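Local coordinates for protein polyketide synthase (Synechococcus sp., PDB 4GOX) that probably transfers a sulfonate group from 3'-phosphoadenosine-5'-phosphosulfate to an intermediate carried by an olefin-forming polyketide synthase, at residues Asp219-Leu224 against Ala238-Tyr243; Leu209-Glu214 against Thr225-Phe230; Pro48-Pro53 against Leu231-Asp236. All coordinates share one frame; numbering follows the deposited sequence.

Contact 1: residues Asp219-Leu224 against Ala238-Tyr243. With A3P (adenosine-3'-5'-diphosphate), chain B.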
loop_
_atom_site.group_PDB
_atom_site.type_symbol
_atom_site.label_atom_id
_atom_site.label_comp_id
_atom_site.label_asym_id
_atom_site.label_seq_id
_atom_site.Cartn_x
_atom_site.Cartn_y
_atom_site.Cartn_z
ATOM N N ASP A 219 -2.097 5.475 19.065
ATOM C CA ASP A 219 -2.470 6.891 19.017
ATOM C C ASP A 219 -2.740 7.311 17.561
ATOM O O ASP A 219 -1.894 7.967 16.936
ATOM C CB ASP A 219 -1.424 7.777 19.728
ATOM C CG ASP A 219 -1.890 9.200 20.027
ATOM O OD1 ASP A 219 -1.106 9.962 20.635
ATOM O OD2 ASP A 219 -3.036 9.567 19.616
ATOM N N PRO A 220 -3.902 6.903 16.981
ATOM C CA PRO A 220 -4.143 7.215 15.557
ATOM C C PRO A 220 -4.186 8.699 15.247
ATOM O O PRO A 220 -3.674 9.101 14.213
ATOM C CB PRO A 220 -5.446 6.470 15.228
ATOM C CG PRO A 220 -6.112 6.262 16.566
ATOM C CD PRO A 220 -5.000 6.088 17.550
ATOM N N ARG A 221 -4.722 9.509 16.158
ATOM C CA ARG A 221 -4.783 10.958 15.969
ATOM C C ARG A 221 -3.398 11.573 15.780
ATOM O O ARG A 221 -3.230 12.338 14.842
ATOM C CB ARG A 221 -5.556 11.650 17.095
ATOM C CG ARG A 221 -5.467 13.185 17.071
ATOM C CD ARG A 221 -6.236 13.852 18.208
ATOM N NE ARG A 221 -7.568 14.206 17.736
ATOM C CZ ARG A 221 -8.634 13.441 17.909
ATOM N NH1 ARG A 221 -9.789 13.778 17.372
ATOM N NH2 ARG A 221 -8.545 12.317 18.609
ATOM N N LYS A 222 -2.420 11.230 16.646
ATOM C CA LYS A 222 -1.049 11.746 16.565
ATOM C C LYS A 222 -0.356 11.296 15.289
ATOM O O LYS A 222 0.269 12.117 14.614
ATOM C CB LYS A 222 -0.231 11.307 17.789
ATOM C CG LYS A 222 1.200 11.848 17.859
ATOM C CD LYS A 222 1.989 11.170 18.975
ATOM C CE LYS A 222 3.469 11.446 18.861
ATOM N NZ LYS A 222 4.272 10.595 19.780
ATOM N N VAL A 223 -0.457 9.997 14.967
ATOM C CA VAL A 223 0.182 9.410 13.796
ATOM C C VAL A 223 -0.427 9.938 12.483
ATOM O O VAL A 223 0.311 10.370 11.599
ATOM C CB VAL A 223 0.244 7.860 13.896
ATOM C CG1 VAL A 223 0.785 7.221 12.609
ATOM C CG2 VAL A 223 1.084 7.438 15.092
ATOM N N LEU A 224 -1.757 9.922 12.368
ATOM C CA LEU A 224 -2.439 10.418 11.172
ATOM C C LEU A 224 -2.214 11.924 10.970
ATOM O O LEU A 224 -2.181 12.367 9.831
ATOM C CB LEU A 224 -3.929 10.029 11.166
ATOM C CG LEU A 224 -4.201 8.514 10.953
ATOM C CD1 LEU A 224 -5.528 8.093 11.588
ATOM C CD2 LEU A 224 -4.170 8.149 9.479
ATOM N N ALA A 238 -12.678 12.265 10.087
ATOM C CA ALA A 238 -13.089 11.076 9.334
ATOM C C ALA A 238 -11.971 10.033 9.279
ATOM O O ALA A 238 -12.259 8.842 9.190
ATOM C CB ALA A 238 -13.506 11.466 7.927
ATOM N N LEU A 239 -10.704 10.479 9.383
ATOM C CA LEU A 239 -9.530 9.593 9.401
ATOM C C LEU A 239 -9.616 8.600 10.549
ATOM O O LEU A 239 -9.077 7.503 10.439
ATOM C CB LEU A 239 -8.230 10.392 9.563
ATOM C CG LEU A 239 -7.784 11.294 8.414
ATOM C CD1 LEU A 239 -6.604 12.106 8.835
ATOM C CD2 LEU A 239 -7.450 10.502 7.165
ATOM N N LEU A 240 -10.264 8.997 11.657
ATOM C CA LEU A 240 -10.383 8.164 12.853
ATOM C C LEU A 240 -11.582 7.221 12.834
ATOM O O LEU A 240 -11.761 6.449 13.783
ATOM C CB LEU A 240 -10.400 9.046 14.125
ATOM C CG LEU A 240 -9.170 9.945 14.364
ATOM C CD1 LEU A 240 -9.371 10.818 15.571
ATOM C CD2 LEU A 240 -7.890 9.122 14.537
ATOM N N ASN A 241 -12.400 7.270 11.768
ATOM C CA ASN A 241 -13.603 6.442 11.694
ATOM C C ASN A 241 -13.627 5.593 10.426
ATOM O O ASN A 241 -14.501 5.802 9.581
ATOM C CB ASN A 241 -14.848 7.325 11.831
ATOM C CG ASN A 241 -14.851 8.140 13.102
ATOM O OD1 ASN A 241 -15.221 7.654 14.178
ATOM N ND2 ASN A 241 -14.375 9.382 13.015
ATOM N N PRO A 242 -12.684 4.621 10.286
ATOM C CA PRO A 242 -12.619 3.818 9.054
ATOM C C PRO A 242 -13.833 2.960 8.778
ATOM O O PRO A 242 -14.072 2.613 7.622
ATOM C CB PRO A 242 -11.362 2.948 9.255
ATOM C CG PRO A 242 -11.101 2.933 10.676
ATOM C CD PRO A 242 -11.577 4.253 11.205
ATOM N N TYR A 243 -14.600 2.623 9.830
ATOM C CA TYR A 243 -15.797 1.804 9.692
ATOM C C TYR A 243 -17.090 2.578 9.391
ATOM O O TYR A 243 -18.154 1.966 9.328
ATOM C CB TYR A 243 -15.913 0.786 10.845
ATOM C CG TYR A 243 -14.724 -0.153 10.873
ATOM C CD1 TYR A 243 -14.542 -1.109 9.878
ATOM C CD2 TYR A 243 -13.750 -0.047 11.861
ATOM C CE1 TYR A 243 -13.428 -1.947 9.873
ATOM C CE2 TYR A 243 -12.615 -0.867 11.853
ATOM C CZ TYR A 243 -12.468 -1.827 10.864
ATOM O OH TYR A 243 -11.383 -2.668 10.853
HETATM P P1 A3P B . -4.816 -10.018 11.250
HETATM O O1P A3P B . -4.167 -11.276 10.727
HETATM O O2P A3P B . -6.270 -9.922 10.838
HETATM O O3P A3P B . -4.497 -9.674 12.679
HETATM P P2 A3P B . -2.806 -5.682 5.782
HETATM O O4P A3P B . -1.548 -4.925 5.463
HETATM O O5P A3P B . -2.910 -7.072 5.236
HETATM O O6P A3P B . -4.048 -4.840 5.598
HETATM O "O5'" A3P B . -2.773 -5.918 7.368
HETATM C "C5'" A3P B . -3.684 -6.836 7.996
HETATM C "C4'" A3P B . -3.635 -6.626 9.506
HETATM O "O4'" A3P B . -4.017 -5.307 9.875
HETATM C "C3'" A3P B . -4.587 -7.503 10.296
HETATM O "O3'" A3P B . -4.068 -8.819 10.451
HETATM C "C2'" A3P B . -4.743 -6.749 11.599
HETATM O "O2'" A3P B . -3.782 -7.153 12.579
HETATM C "C1'" A3P B . -4.487 -5.298 11.226
HETATM N N9 A3P B . -5.789 -4.597 11.313
HETATM C C8 A3P B . -6.821 -4.736 10.432
HETATM N N7 A3P B . -7.886 -3.998 10.818
HETATM C C5 A3P B . -7.538 -3.384 11.963
HETATM C C6 A3P B . -8.217 -2.487 12.918
HETATM N N6 A3P B . -9.474 -2.088 12.653
HETATM N N1 A3P B . -7.525 -2.059 14.004
HETATM C C2 A3P B . -6.245 -2.441 14.243
HETATM N N3 A3P B . -5.574 -3.293 13.433
HETATM C C4 A3P B . -6.156 -3.781 12.298
#

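Contact 2: residues Leu209-Glu214 against Thr225-Phe230. With A3P (adenosine-3'-5'-diphosphate), chain B.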
loop_
_atom_site.group_PDB
_atom_site.type_symbol
_atom_site.label_atom_id
_atom_site.label_comp_id
_atom_site.label_asym_id
_atom_site.label_seq_id
_atom_site.Cartn_x
_atom_site.Cartn_y
_atom_site.Cartn_z
ATOM N N LEU A 209 8.305 8.746 4.513
ATOM C CA LEU A 209 7.907 8.745 5.914
ATOM C C LEU A 209 7.657 7.326 6.435
ATOM O O LEU A 209 6.803 6.618 5.902
ATOM C CB LEU A 209 6.620 9.584 6.092
ATOM C CG LEU A 209 6.039 9.697 7.517
ATOM C CD1 LEU A 209 6.775 10.751 8.336
ATOM C CD2 LEU A 209 4.578 10.054 7.464
ATOM N N GLN A 210 8.362 6.941 7.500
ATOM C CA GLN A 210 8.118 5.674 8.194
ATOM C C GLN A 210 6.954 5.845 9.156
ATOM O O GLN A 210 6.887 6.826 9.883
ATOM C CB GLN A 210 9.337 5.241 9.019
ATOM C CG GLN A 210 10.383 4.606 8.144
ATOM C CD GLN A 210 11.582 4.122 8.904
ATOM O OE1 GLN A 210 11.547 3.932 10.124
ATOM N NE2 GLN A 210 12.638 3.825 8.172
ATOM N N VAL A 211 6.058 4.883 9.179
ATOM C CA VAL A 211 4.917 4.866 10.090
ATOM C C VAL A 211 4.949 3.511 10.782
ATOM O O VAL A 211 4.934 2.470 10.121
ATOM C CB VAL A 211 3.555 5.087 9.351
ATOM C CG1 VAL A 211 2.390 4.935 10.319
ATOM C CG2 VAL A 211 3.503 6.460 8.688
ATOM N N ILE A 212 4.994 3.524 12.098
ATOM C CA ILE A 212 4.995 2.308 12.899
ATOM C C ILE A 212 3.550 1.940 13.211
ATOM O O ILE A 212 2.867 2.674 13.926
ATOM C CB ILE A 212 5.856 2.497 14.175
ATOM C CG1 ILE A 212 7.299 2.966 13.812
ATOM C CG2 ILE A 212 5.854 1.237 15.028
ATOM C CD1 ILE A 212 8.144 1.987 12.851
ATOM N N TYR A 213 3.098 0.787 12.682
ATOM C CA TYR A 213 1.748 0.255 12.893
ATOM C C TYR A 213 1.344 0.302 14.372
ATOM O O TYR A 213 0.217 0.717 14.671
ATOM C CB TYR A 213 1.640 -1.176 12.357
ATOM C CG TYR A 213 0.405 -1.894 12.843
ATOM C CD1 TYR A 213 -0.820 -1.728 12.201
ATOM C CD2 TYR A 213 0.453 -2.721 13.961
ATOM C CE1 TYR A 213 -1.966 -2.381 12.655
ATOM C CE2 TYR A 213 -0.683 -3.372 14.426
ATOM C CZ TYR A 213 -1.890 -3.204 13.766
ATOM O OH TYR A 213 -3.004 -3.849 14.230
ATOM N N GLU A 214 2.262 -0.113 15.289
ATOM C CA GLU A 214 2.039 -0.130 16.747
ATOM C C GLU A 214 1.734 1.275 17.245
ATOM O O GLU A 214 0.834 1.419 18.050
ATOM C CB GLU A 214 3.243 -0.739 17.520
ATOM C CG GLU A 214 3.476 -2.230 17.281
ATOM C CD GLU A 214 3.987 -2.675 15.914
ATOM O OE1 GLU A 214 4.406 -1.814 15.107
ATOM O OE2 GLU A 214 3.953 -3.895 15.640
ATOM N N THR A 225 -2.009 12.699 12.063
ATOM C CA THR A 225 -1.690 14.133 11.976
ATOM C C THR A 225 -0.330 14.283 11.284
ATOM O O THR A 225 -0.209 15.088 10.367
ATOM C CB THR A 225 -1.783 14.796 13.364
ATOM O OG1 THR A 225 -3.165 14.904 13.696
ATOM C CG2 THR A 225 -1.124 16.175 13.429
ATOM N N ASN A 226 0.663 13.454 11.683
ATOM C CA ASN A 226 1.998 13.440 11.081
ATOM C C ASN A 226 1.933 13.053 9.594
ATOM O O ASN A 226 2.657 13.637 8.775
ATOM C CB ASN A 226 2.924 12.482 11.827
ATOM C CG ASN A 226 3.265 12.904 13.227
ATOM O OD1 ASN A 226 3.332 14.093 13.561
ATOM N ND2 ASN A 226 3.536 11.928 14.074
ATOM N N ILE A 227 1.075 12.075 9.254
ATOM C CA ILE A 227 0.884 11.611 7.868
ATOM C C ILE A 227 0.293 12.766 7.035
ATOM O O ILE A 227 0.785 13.023 5.938
ATOM C CB ILE A 227 0.040 10.310 7.790
ATOM C CG1 ILE A 227 0.793 9.132 8.443
ATOM C CG2 ILE A 227 -0.322 9.986 6.343
ATOM C CD1 ILE A 227 -0.013 7.855 8.558
ATOM N N CYS A 228 -0.727 13.479 7.593
ATOM C CA CYS A 228 -1.377 14.638 6.983
ATOM C C CYS A 228 -0.370 15.770 6.713
ATOM O O CYS A 228 -0.399 16.379 5.635
ATOM C CB CYS A 228 -2.544 15.122 7.847
ATOM S SG CYS A 228 -4.016 14.069 7.745
ATOM N N ASP A 229 0.526 16.031 7.691
ATOM C CA ASP A 229 1.574 17.046 7.573
ATOM C C ASP A 229 2.524 16.666 6.441
ATOM O O ASP A 229 2.928 17.533 5.661
ATOM C CB ASP A 229 2.343 17.207 8.900
ATOM C CG ASP A 229 1.542 17.789 10.065
ATOM O OD1 ASP A 229 0.489 18.442 9.808
ATOM O OD2 ASP A 229 1.972 17.613 11.225
ATOM N N PHE A 230 2.843 15.358 6.334
ATOM C CA PHE A 230 3.718 14.809 5.301
ATOM C C PHE A 230 3.102 14.960 3.903
ATOM O O PHE A 230 3.787 15.405 2.982
ATOM C CB PHE A 230 4.051 13.341 5.608
ATOM C CG PHE A 230 4.830 12.623 4.526
ATOM C CD1 PHE A 230 6.171 12.920 4.296
ATOM C CD2 PHE A 230 4.245 11.601 3.788
ATOM C CE1 PHE A 230 6.894 12.244 3.305
ATOM C CE2 PHE A 230 4.967 10.928 2.796
ATOM C CZ PHE A 230 6.281 11.259 2.556
HETATM P P1 A3P B . -4.816 -10.018 11.250
HETATM O O1P A3P B . -4.167 -11.276 10.727
HETATM O O2P A3P B . -6.270 -9.922 10.838
HETATM O O3P A3P B . -4.497 -9.674 12.679
HETATM P P2 A3P B . -2.806 -5.682 5.782
HETATM O O4P A3P B . -1.548 -4.925 5.463
HETATM O O5P A3P B . -2.910 -7.072 5.236
HETATM O O6P A3P B . -4.048 -4.840 5.598
HETATM O "O5'" A3P B . -2.773 -5.918 7.368
HETATM C "C5'" A3P B . -3.684 -6.836 7.996
HETATM C "C4'" A3P B . -3.635 -6.626 9.506
HETATM O "O4'" A3P B . -4.017 -5.307 9.875
HETATM C "C3'" A3P B . -4.587 -7.503 10.296
HETATM O "O3'" A3P B . -4.068 -8.819 10.451
HETATM C "C2'" A3P B . -4.743 -6.749 11.599
HETATM O "O2'" A3P B . -3.782 -7.153 12.579
HETATM C "C1'" A3P B . -4.487 -5.298 11.226
HETATM N N9 A3P B . -5.789 -4.597 11.313
HETATM C C8 A3P B . -6.821 -4.736 10.432
HETATM N N7 A3P B . -7.886 -3.998 10.818
HETATM C C5 A3P B . -7.538 -3.384 11.963
HETATM C C6 A3P B . -8.217 -2.487 12.918
HETATM N N6 A3P B . -9.474 -2.088 12.653
HETATM N N1 A3P B . -7.525 -2.059 14.004
HETATM C C2 A3P B . -6.245 -2.441 14.243
HETATM N N3 A3P B . -5.574 -3.293 13.433
HETATM C C4 A3P B . -6.156 -3.781 12.298
#

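Contact 3: residues Pro48-Pro53 against Leu231-Asp236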
loop_
_atom_site.group_PDB
_atom_site.type_symbol
_atom_site.label_atom_id
_atom_site.label_comp_id
_atom_site.label_asym_id
_atom_site.label_seq_id
_atom_site.Cartn_x
_atom_site.Cartn_y
_atom_site.Cartn_z
ATOM N N PRO A 48 -11.468 14.172 2.714
ATOM C CA PRO A 48 -11.990 14.712 1.447
ATOM C C PRO A 48 -10.939 15.181 0.420
ATOM O O PRO A 48 -11.270 15.319 -0.759
ATOM C CB PRO A 48 -12.923 15.840 1.894
ATOM C CG PRO A 48 -12.410 16.260 3.216
ATOM C CD PRO A 48 -11.863 15.018 3.861
ATOM N N GLY A 49 -9.702 15.407 0.863
ATOM C CA GLY A 49 -8.623 15.882 0.003
ATOM C C GLY A 49 -7.713 14.797 -0.526
ATOM O O GLY A 49 -6.693 15.101 -1.149
ATOM N N LEU A 50 -8.065 13.524 -0.262
ATOM C CA LEU A 50 -7.282 12.359 -0.682
ATOM C C LEU A 50 -8.194 11.377 -1.370
ATOM O O LEU A 50 -9.396 11.343 -1.102
ATOM C CB LEU A 50 -6.615 11.642 0.538
ATOM C CG LEU A 50 -5.830 12.475 1.556
ATOM C CD1 LEU A 50 -5.372 11.615 2.719
ATOM C CD2 LEU A 50 -4.604 13.107 0.935
ATOM N N TYR A 51 -7.631 10.585 -2.263
ATOM C CA TYR A 51 -8.363 9.514 -2.907
ATOM C C TYR A 51 -7.545 8.240 -2.653
ATOM O O TYR A 51 -6.454 8.080 -3.212
ATOM C CB TYR A 51 -8.613 9.780 -4.403
ATOM C CG TYR A 51 -9.539 8.727 -4.953
ATOM C CD1 TYR A 51 -10.839 8.597 -4.473
ATOM C CD2 TYR A 51 -9.090 7.797 -5.884
ATOM C CE1 TYR A 51 -11.671 7.575 -4.909
ATOM C CE2 TYR A 51 -9.919 6.772 -6.333
ATOM C CZ TYR A 51 -11.218 6.678 -5.854
ATOM O OH TYR A 51 -12.071 5.690 -6.275
ATOM N N SER A 52 -8.069 7.360 -1.774
ATOM C CA SER A 52 -7.413 6.143 -1.305
ATOM C C SER A 52 -8.230 4.891 -1.651
ATOM O O SER A 52 -8.904 4.325 -0.781
ATOM C CB SER A 52 -7.174 6.258 0.195
ATOM O OG SER A 52 -6.210 5.323 0.645
ATOM N N PRO A 53 -8.189 4.422 -2.913
ATOM C CA PRO A 53 -9.022 3.269 -3.276
ATOM C C PRO A 53 -8.438 1.923 -2.866
ATOM O O PRO A 53 -7.281 1.885 -2.457
ATOM C CB PRO A 53 -9.088 3.381 -4.814
ATOM C CG PRO A 53 -7.779 3.986 -5.188
ATOM C CD PRO A 53 -7.453 4.952 -4.090
ATOM N N LEU A 231 1.805 14.626 3.768
ATOM C CA LEU A 231 1.057 14.716 2.512
ATOM C C LEU A 231 0.619 16.148 2.143
ATOM O O LEU A 231 0.192 16.377 1.011
ATOM C CB LEU A 231 -0.165 13.777 2.555
ATOM C CG LEU A 231 0.118 12.271 2.737
ATOM C CD1 LEU A 231 -1.175 11.496 2.899
ATOM C CD2 LEU A 231 0.954 11.708 1.594
ATOM N N GLY A 232 0.723 17.083 3.094
ATOM C CA GLY A 232 0.358 18.481 2.897
ATOM C C GLY A 232 -1.124 18.778 3.007
ATOM O O GLY A 232 -1.606 19.742 2.406
ATOM N N VAL A 233 -1.862 17.966 3.774
ATOM C CA VAL A 233 -3.298 18.188 4.001
ATOM C C VAL A 233 -3.552 18.477 5.491
ATOM O O VAL A 233 -2.674 18.238 6.322
ATOM C CB VAL A 233 -4.198 17.043 3.451
ATOM C CG1 VAL A 233 -4.108 16.959 1.927
ATOM C CG2 VAL A 233 -3.856 15.688 4.097
ATOM N N ASP A 234 -4.730 19.004 5.828
ATOM C CA ASP A 234 -5.061 19.242 7.225
ATOM C C ASP A 234 -5.652 17.962 7.786
ATOM O O ASP A 234 -6.205 17.168 7.024
ATOM C CB ASP A 234 -6.066 20.396 7.374
ATOM C CG ASP A 234 -5.511 21.757 7.013
ATOM O OD1 ASP A 234 -4.290 21.973 7.206
ATOM O OD2 ASP A 234 -6.301 22.620 6.575
ATOM N N PHE A 235 -5.557 17.765 9.114
ATOM C CA PHE A 235 -6.137 16.589 9.757
ATOM C C PHE A 235 -7.668 16.722 9.681
ATOM O O PHE A 235 -8.193 17.825 9.769
ATOM C CB PHE A 235 -5.650 16.450 11.220
ATOM C CG PHE A 235 -6.328 15.345 12.001
ATOM C CD1 PHE A 235 -5.845 14.043 11.956
ATOM C CD2 PHE A 235 -7.461 15.605 12.768
ATOM C CE1 PHE A 235 -6.491 13.016 12.654
ATOM C CE2 PHE A 235 -8.107 14.579 13.461
ATOM C CZ PHE A 235 -7.615 13.295 13.409
ATOM N N ASP A 236 -8.358 15.604 9.453
ATOM C CA ASP A 236 -9.814 15.524 9.373
ATOM C C ASP A 236 -10.223 14.360 10.258
ATOM O O ASP A 236 -9.601 13.299 10.206
ATOM C CB ASP A 236 -10.253 15.272 7.919
ATOM C CG ASP A 236 -11.747 15.358 7.691
ATOM O OD1 ASP A 236 -12.179 16.236 6.917
ATOM O OD2 ASP A 236 -12.484 14.534 8.268
#

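Contact 1: residues Asp219-Leu224 against Ala238-Tyr243
Leu240 lays its CD1 methyl over one face of the Arg221 guanidinium, 3.5 Å from NH2, and fits its CD2 methyl against Pro220 CB at 3.7 Å. In this P-loop-type sulfotransferase fold the contact joins the first turn of helix 220-231 to the 3-10 turn that ends at Leu240. Arg221 suits the exposed border: the salt bridge of NH1 with Glu237 holds its charged end, and the flat guanidinium still offers a face on which Leu240 CD1 packs. Its chain starts with CG anti to the backbone N (chi1 171°) and bends at chi3 (-94°), which turns NE out of line. Proline fits the first turn of a helix, where its missing N-H costs no helical bond. Asp219 precedes it as N-cap and accepts a weak capping bond from Lys222 N.

Deeper in, Leu224 CD1 passes 3.9 Å from Leu240 CD2, the two side chains sliding past each other in opposite directions, and it also meets Leu239 CB at 4.1 Å. Leucine suits this buried place because Leu40, Met43 and Leu44 of helix 37-45 pack on it too. From this packing the second segment continues to Tyr243 at the adenine. The Tyr243 ring stacks with Phe264, and its OH is hydrogen-bonded to Phe264 O; the same OH accepts from N6 of the bound adenosine-3'-5'-diphosphate, 2.7 Å away, with an N-H...O angle of 152°.

Contact 2: residues Leu209-Glu214 against Thr225-Phe230
Leu209, on the edge strand 208-212, sets its CB almost exactly over the centre of the Phe230 ring, 3.6 Å from the centroid and 2° off the ring normal: a CH-pi contact. Its CG stands anti to the backbone N (chi1 180°), and the two side chains slide past each other in opposite directions. The CD2 methyl meets Phe230 CB at 3.8 Å and Ile227 CG1 at 4.0 Å. An aromatic face suits an aliphatic C-H, and leucine's methyl branch fills in beside Phe230 CB.

Two residues on, Val211 again points toward the helix, as alternation in a strand requires. Its CG2 touches Ile227 CD1 at 3.8 Å, the two side chains crossing at about a right angle; beta-branched valine suits a strand, and here it also packs on Ile152 and Leu154 of the neighbouring strand.

Where the strand gives way to helix 213-218, Tyr213 leaves the contact and donates its OH to N3 of adenosine-3'-5'-diphosphate, 2.7 Å away, with N3 near the plane at the ring edge. The short segments, strand 209-212 and residues 225-230 of helix 220-231, run nearly antiparallel (165°), their axes 10.1 Å apart at closest approach. This is the packing of a helix on a parallel sheet found in P-loop alpha/beta folds, with the nucleotide held at the C-terminal end of the strand.

Contact 3: residues Pro48-Pro53 against Leu231-Asp236
The Asp236 carboxylate, which meets Pro48 tip to tip, accepts the backbone N-H of Ala238 at OD2 and so closes an Asx turn. Its other oxygen, OD1, only packs: it lies 3.3 Å from Pro48 CD, the ring carbon bonded to the proline nitrogen, and 3.7 Å from Pro48 CG. Aspartate suits this place because its short side chain can fold back on the backbone two residues ahead and still leave one oxygen beside the proline ring.

A second polar link is indirect. His47 receives the N-H of Gly49 at ND1 and is bonded through NE2 to the carbonyl of Asp234, so one imidazole ties the two backbones together.

In the P-loop-type sulfotransferase fold, 50-51 is an outermost strand of the parallel sheet, hydrogen-bonded to strand 124-129, and the loop 231-236 carries the chain away from the end of helix 220-231. That helix ends in a manner consistent with a Schellman motif: Gly232 takes a positive phi of 81°, which glycine tolerates readily, and Val233 N makes a probable hydrogen bond to Cys228 O.

The turn leaves Val233 pointing toward the strand. Leu50 CD2 sits against both of its methyls, 4.0 Å from Val233 CG1 and 4.1 Å from Val233 CG2, the two side chains crossing obliquely. The other branch of this leucine, Leu50 CD1, lies 4.2 Å from Leu231 CD1. Both leucines are buried and also pack on Leu124, whereas Val233, partly exposed, leans on His47 as well.

Overall arrangement
Helix 220-231 unites the three contacts: contact 1 uses its first turn, contact 2 its later turns, and contact 3 its last residue with the loop that leaves it. Each is partly buried, with a leucine or isoleucine inside and a polar or exposed residue outside. Contact 2 is carried by apolar side chains, as befits a helix lying on the sheet. Contact 1 adds a guanidinium at the surface, and contact 3 a carboxylate. Contacts 2 and 3 reach opposite outermost strands of one sheet. Phe235 of contact 3 packs on Leu240 and Thr225, joining it to both others, while contacts 1 and 2 each supply a tyrosine to the adenine.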